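Local coordinates for hypothetical protein PA2201 (Pseudomonas aeruginosa, PDB 2FEF) that is of unknown function but may be an immunity protein related to those that neutralise PoNe DNase toxins, at residues A40-F52 / W76-A90. Sequence-based numbering, arbitrary orientation.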
loop_
_atom_site.group_PDB
_atom_site.type_symbol
_atom_site.label_atom_id
_atom_site.label_comp_id
_atom_site.label_asym_id
_atom_site.label_seq_id
_atom_site.Cartn_x
_atom_site.Cartn_y
_atom_site.Cartn_z
ATOM N N ALA B 40 3.937 -3.027 13.873
ATOM C CA ALA B 40 3.778 -2.174 12.675
ATOM C C ALA B 40 3.956 -3.011 11.421
ATOM O O ALA B 40 3.260 -2.793 10.433
ATOM C CB ALA B 40 4.750 -0.995 12.692
ATOM N N ASP B 41 4.892 -3.964 11.453
ATOM C CA ASP B 41 5.098 -4.869 10.323
ATOM C C ASP B 41 3.831 -5.714 10.081
ATOM O O ASP B 41 3.411 -5.899 8.949
ATOM C CB ASP B 41 6.252 -5.843 10.591
ATOM C CG ASP B 41 7.620 -5.183 10.562
ATOM O OD1 ASP B 41 7.745 -4.045 10.071
ATOM O OD2 ASP B 41 8.575 -5.846 11.034
ATOM N N TRP B 42 3.270 -6.233 11.164
ATOM C CA TRP B 42 2.043 -7.015 11.134
ATOM C C TRP B 42 0.921 -6.222 10.481
ATOM O O TRP B 42 0.294 -6.729 9.548
ATOM C CB TRP B 42 1.623 -7.380 12.568
ATOM C CG TRP B 42 0.447 -8.371 12.606
ATOM C CD1 TRP B 42 -0.852 -8.089 12.905
ATOM C CD2 TRP B 42 0.506 -9.775 12.331
ATOM N NE1 TRP B 42 -1.611 -9.233 12.832
ATOM C CE2 TRP B 42 -0.803 -10.287 12.495
ATOM C CE3 TRP B 42 1.543 -10.648 11.967
ATOM C CZ2 TRP B 42 -1.117 -11.642 12.297
ATOM C CZ3 TRP B 42 1.240 -11.997 11.768
ATOM C CH2 TRP B 42 -0.091 -12.486 11.945
ATOM N N ARG B 43 0.665 -4.999 10.971
ATOM C CA ARG B 43 -0.374 -4.128 10.420
ATOM C C ARG B 43 -0.177 -3.887 8.928
ATOM O O ARG B 43 -1.132 -3.908 8.162
ATOM C CB ARG B 43 -0.404 -2.754 11.110
ATOM C CG ARG B 43 -0.951 -2.734 12.543
ATOM C CD ARG B 43 -1.229 -1.254 13.003
ATOM N NE ARG B 43 -2.191 -0.634 12.100
ATOM C CZ ARG B 43 -3.498 -0.500 12.335
ATOM N NH1 ARG B 43 -4.040 -0.848 13.502
ATOM N NH2 ARG B 43 -4.264 0.019 11.401
ATOM N N GLU B 44 1.062 -3.625 8.524
ATOM C CA GLU B 44 1.371 -3.430 7.089
ATOM C C GLU B 44 1.011 -4.622 6.218
ATOM O O GLU B 44 0.461 -4.460 5.118
ATOM C CB GLU B 44 2.856 -3.094 6.878
ATOM C CG GLU B 44 3.252 -1.706 7.343
ATOM C CD GLU B 44 4.789 -1.535 7.388
ATOM O OE1 GLU B 44 5.543 -2.520 7.135
ATOM O OE2 GLU B 44 5.230 -0.443 7.731
ATOM N N LEU B 45 1.343 -5.820 6.675
ATOM C CA LEU B 45 1.069 -7.045 5.885
ATOM C C LEU B 45 -0.418 -7.318 5.836
ATOM O O LEU B 45 -0.970 -7.687 4.796
ATOM C CB LEU B 45 1.807 -8.258 6.490
ATOM C CG LEU B 45 3.325 -8.230 6.221
ATOM C CD1 LEU B 45 4.019 -9.114 7.273
ATOM C CD2 LEU B 45 3.601 -8.714 4.794
ATOM N N ILE B 46 -1.076 -7.127 6.967
ATOM C CA ILE B 46 -2.529 -7.306 7.023
ATOM C C ILE B 46 -3.224 -6.277 6.085
ATOM O O ILE B 46 -4.157 -6.636 5.349
ATOM C CB ILE B 46 -3.015 -7.141 8.456
ATOM C CG1 ILE B 46 -2.546 -8.335 9.332
ATOM C CG2 ILE B 46 -4.560 -7.005 8.497
ATOM C CD1 ILE B 46 -3.378 -9.624 9.165
ATOM N N ALA B 47 -2.793 -5.018 6.143
ATOM C CA ALA B 47 -3.329 -3.957 5.247
ATOM C C ALA B 47 -3.101 -4.284 3.766
ATOM O O ALA B 47 -3.987 -4.062 2.944
ATOM C CB ALA B 47 -2.743 -2.569 5.591
ATOM N N ALA B 48 -1.938 -4.828 3.430
ATOM C CA ALA B 48 -1.631 -5.228 2.037
ATOM C C ALA B 48 -2.580 -6.356 1.565
ATOM O O ALA B 48 -3.100 -6.353 0.456
ATOM C CB ALA B 48 -0.158 -5.689 1.942
ATOM N N LEU B 49 -2.771 -7.347 2.411
ATOM C CA LEU B 49 -3.649 -8.471 2.086
ATOM C C LEU B 49 -5.090 -8.025 2.104
ATOM O O LEU B 49 -5.889 -8.503 1.311
ATOM C CB LEU B 49 -3.435 -9.630 3.087
ATOM C CG LEU B 49 -2.100 -10.369 2.942
ATOM C CD1 LEU B 49 -1.760 -11.134 4.194
ATOM C CD2 LEU B 49 -2.157 -11.322 1.767
ATOM N N ASP B 50 -5.449 -7.093 2.996
ATOM C CA ASP B 50 -6.826 -6.598 2.992
ATOM C C ASP B 50 -7.120 -5.831 1.679
ATOM O O ASP B 50 -8.184 -6.003 1.047
ATOM C CB ASP B 50 -7.089 -5.699 4.206
ATOM C CG ASP B 50 -8.565 -5.480 4.449
ATOM O OD1 ASP B 50 -9.237 -4.837 3.612
ATOM O OD2 ASP B 50 -9.049 -5.911 5.508
ATOM N N ARG B 51 -6.167 -5.003 1.269
ATOM C CA ARG B 51 -6.246 -4.235 0.014
ATOM C C ARG B 51 -6.428 -5.177 -1.174
ATOM O O ARG B 51 -7.296 -4.993 -2.050
ATOM C CB ARG B 51 -4.941 -3.405 -0.132
ATOM C CG ARG B 51 -4.802 -2.575 -1.424
ATOM C CD ARG B 51 -4.084 -1.240 -1.165
ATOM N NE ARG B 51 -4.407 -0.746 0.178
ATOM C CZ ARG B 51 -5.465 0.007 0.486
ATOM N NH1 ARG B 51 -6.294 0.418 -0.450
ATOM N NH2 ARG B 51 -5.670 0.369 1.746
ATOM N N PHE B 52 -5.578 -6.202 -1.209
ATOM C CA PHE B 52 -5.672 -7.251 -2.229
ATOM C C PHE B 52 -7.064 -7.919 -2.245
ATOM O O PHE B 52 -7.674 -8.095 -3.306
ATOM C CB PHE B 52 -4.602 -8.332 -1.994
ATOM C CG PHE B 52 -4.717 -9.517 -2.950
ATOM C CD1 PHE B 52 -4.532 -9.333 -4.330
ATOM C CD2 PHE B 52 -5.004 -10.789 -2.463
ATOM C CE1 PHE B 52 -4.628 -10.427 -5.207
ATOM C CE2 PHE B 52 -5.077 -11.881 -3.320
ATOM C CZ PHE B 52 -4.909 -11.707 -4.688
ATOM N N TRP B 76 -1.704 -11.817 -7.646
ATOM C CA TRP B 76 -1.955 -12.924 -6.745
ATOM C C TRP B 76 -0.669 -13.514 -6.216
ATOM O O TRP B 76 -0.613 -13.903 -5.070
ATOM C CB TRP B 76 -2.763 -14.037 -7.443
ATOM C CG TRP B 76 -4.261 -13.789 -7.537
ATOM C CD1 TRP B 76 -4.906 -12.863 -8.324
ATOM C CD2 TRP B 76 -5.282 -14.506 -6.840
ATOM N NE1 TRP B 76 -6.267 -12.960 -8.143
ATOM C CE2 TRP B 76 -6.524 -13.953 -7.228
ATOM C CE3 TRP B 76 -5.261 -15.548 -5.892
ATOM C CZ2 TRP B 76 -7.763 -14.444 -6.742
ATOM C CZ3 TRP B 76 -6.488 -16.036 -5.401
ATOM C CH2 TRP B 76 -7.725 -15.462 -5.816
ATOM N N GLY B 77 0.330 -13.652 -7.077
ATOM C CA GLY B 77 1.634 -14.156 -6.631
ATOM C C GLY B 77 2.259 -13.261 -5.569
ATOM O O GLY B 77 2.829 -13.743 -4.610
ATOM N N GLN B 78 2.118 -11.952 -5.733
ATOM C CA GLN B 78 2.606 -11.020 -4.697
ATOM C C GLN B 78 1.833 -11.191 -3.405
ATOM O O GLN B 78 2.427 -11.160 -2.328
ATOM C CB GLN B 78 2.590 -9.568 -5.161
ATOM C CG GLN B 78 3.378 -8.645 -4.118
ATOM C CD GLN B 78 3.889 -7.356 -4.720
ATOM O OE1 GLN B 78 3.499 -6.939 -5.854
ATOM N NE2 GLN B 78 4.777 -6.702 -3.983
ATOM N N ALA B 79 0.516 -11.356 -3.491
ATOM C CA ALA B 79 -0.266 -11.633 -2.289
ATOM C C ALA B 79 0.168 -12.916 -1.573
ATOM O O ALA B 79 0.199 -12.968 -0.334
ATOM C CB ALA B 79 -1.762 -11.742 -2.653
ATOM N N ALA B 80 0.436 -13.968 -2.359
ATOM C CA ALA B 80 0.942 -15.237 -1.792
ATOM C C ALA B 80 2.252 -15.003 -1.032
ATOM O O ALA B 80 2.454 -15.548 0.065
ATOM C CB ALA B 80 1.136 -16.271 -2.925
ATOM N N GLU B 81 3.143 -14.185 -1.585
ATOM C CA GLU B 81 4.385 -13.820 -0.842
ATOM C C GLU B 81 4.077 -13.090 0.460
ATOM O O GLU B 81 4.700 -13.326 1.475
ATOM C CB GLU B 81 5.320 -12.930 -1.703
ATOM C CG GLU B 81 5.905 -13.613 -2.952
ATOM C CD GLU B 81 7.026 -12.792 -3.637
ATOM O OE1 GLU B 81 7.542 -11.809 -3.060
ATOM O OE2 GLU B 81 7.370 -13.147 -4.782
ATOM N N ASN B 82 3.127 -12.162 0.415
ATOM C CA ASN B 82 2.754 -11.419 1.625
ATOM C C ASN B 82 2.176 -12.331 2.695
ATOM O O ASN B 82 2.396 -12.122 3.912
ATOM C CB ASN B 82 1.717 -10.326 1.281
ATOM C CG ASN B 82 2.272 -9.216 0.370
ATOM O OD1 ASN B 82 3.504 -9.006 0.216
ATOM N ND2 ASN B 82 1.345 -8.494 -0.248
ATOM N N ALA B 83 1.416 -13.340 2.262
ATOM C CA ALA B 83 0.917 -14.344 3.216
ATOM C C ALA B 83 2.058 -15.177 3.783
ATOM O O ALA B 83 2.039 -15.506 4.961
ATOM C CB ALA B 83 -0.166 -15.268 2.587
ATOM N N SER B 84 3.040 -15.533 2.969
ATOM C CA SER B 84 4.255 -16.191 3.517
ATOM C C SER B 84 4.995 -15.312 4.569
ATOM O O SER B 84 5.484 -15.829 5.561
ATOM C CB SER B 84 5.222 -16.572 2.379
ATOM O OG SER B 84 4.734 -17.735 1.708
ATOM N N THR B 85 5.107 -14.008 4.303
ATOM C CA THR B 85 5.760 -13.080 5.249
ATOM C C THR B 85 4.918 -12.958 6.495
ATOM O O THR B 85 5.438 -12.992 7.591
ATOM C CB THR B 85 6.076 -11.717 4.598
ATOM O OG1 THR B 85 6.724 -11.954 3.340
ATOM C CG2 THR B 85 6.982 -10.903 5.490
ATOM N N LEU B 86 3.604 -12.901 6.340
ATOM C CA LEU B 86 2.728 -12.894 7.518
ATOM C C LEU B 86 2.994 -14.118 8.381
ATOM O O LEU B 86 3.102 -14.014 9.610
ATOM C CB LEU B 86 1.245 -12.861 7.086
ATOM C CG LEU B 86 0.312 -12.448 8.236
ATOM C CD1 LEU B 86 0.358 -10.959 8.537
ATOM C CD2 LEU B 86 -1.147 -12.881 7.927
ATOM N N LEU B 87 3.096 -15.290 7.738
ATOM C CA LEU B 87 3.357 -16.532 8.493
ATOM C C LEU B 87 4.679 -16.410 9.263
ATOM O O LEU B 87 4.742 -16.686 10.456
ATOM C CB LEU B 87 3.370 -17.749 7.541
ATOM C CG LEU B 87 3.667 -19.105 8.235
ATOM C CD1 LEU B 87 2.747 -19.359 9.366
ATOM C CD2 LEU B 87 3.546 -20.203 7.184
ATOM N N LEU B 88 5.722 -15.971 8.576
ATOM C CA LEU B 88 7.014 -15.758 9.210
ATOM C C LEU B 88 6.927 -14.812 10.413
ATOM O O LEU B 88 7.430 -15.125 11.489
ATOM C CB LEU B 88 8.034 -15.265 8.155
ATOM C CG LEU B 88 9.421 -14.991 8.746
ATOM C CD1 LEU B 88 10.066 -16.282 9.307
ATOM C CD2 LEU B 88 10.286 -14.316 7.705
ATOM N N LYS B 89 6.291 -13.655 10.247
ATOM C CA LYS B 89 6.130 -12.741 11.370
ATOM C C LYS B 89 5.389 -13.395 12.547
ATOM O O LYS B 89 5.703 -13.154 13.723
ATOM C CB LYS B 89 5.363 -11.515 10.885
ATOM C CG LYS B 89 6.180 -10.706 9.880
ATOM C CD LYS B 89 7.298 -9.924 10.589
ATOM C CE LYS B 89 8.324 -9.464 9.565
ATOM N NZ LYS B 89 9.446 -8.788 10.297
ATOM N N ALA B 90 4.381 -14.214 12.235
ATOM C CA ALA B 90 3.618 -14.892 13.283
ATOM C C ALA B 90 4.502 -15.920 14.051
ATOM O O ALA B 90 4.389 -16.069 15.264
ATOM C CB ALA B 90 2.414 -15.576 12.655
HETATM O O HOH W 1 -1.096 -8.201 -1.519
#
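Phe52 and Trp76 meet in a T-shaped stack. The edge of Phe52 points at the face of the Trp76 five-membered ring, with the planes at 89° and Phe52 CZ 3.6 Å from Trp76 CD2. Ala79 CB lies over one face of Phe52, 3.5 Å from the ring centroid, a CH-pi contact. A second CH-pi contact puts Leu86 CD1 over the six-membered ring of Trp42, 3.6 Å from its centroid. Ile46 CG1 shares that face, and Lys89 CB lies at the ring edge. With CG anti to the backbone N (chi1 -172°), the Trp42 ring is carried toward Leu86.

The contact pairs helices 35-54 and 66-93 of the all-helical PA2201 N-terminal domain-like region. The axes of segments 40-52 and 76-90 run antiparallel, approach to 9.7 Å and interlock knobs-into-holes. Leu45 fits among Asn82, Thr85, Leu86 and Lys89; Leu49 among Ala79, Asn82, Ala83 and Leu86. Leu86 returns the fit among Trp42, Leu45, Ile46 and Leu49. Helix 12-20 adds Trp19 against Ile46 and Leu86.

Lys89 NZ donates a salt-bridge hydrogen bond to Asp41 OD2 at 3.2 Å, from above the carboxylate plane. Asp41 OD1 pairs with Arg43 of the third subunit. Two cations thus probably stabilise the Asp41 carboxylate, which links an otherwise largely apolar contact to the subunit interface.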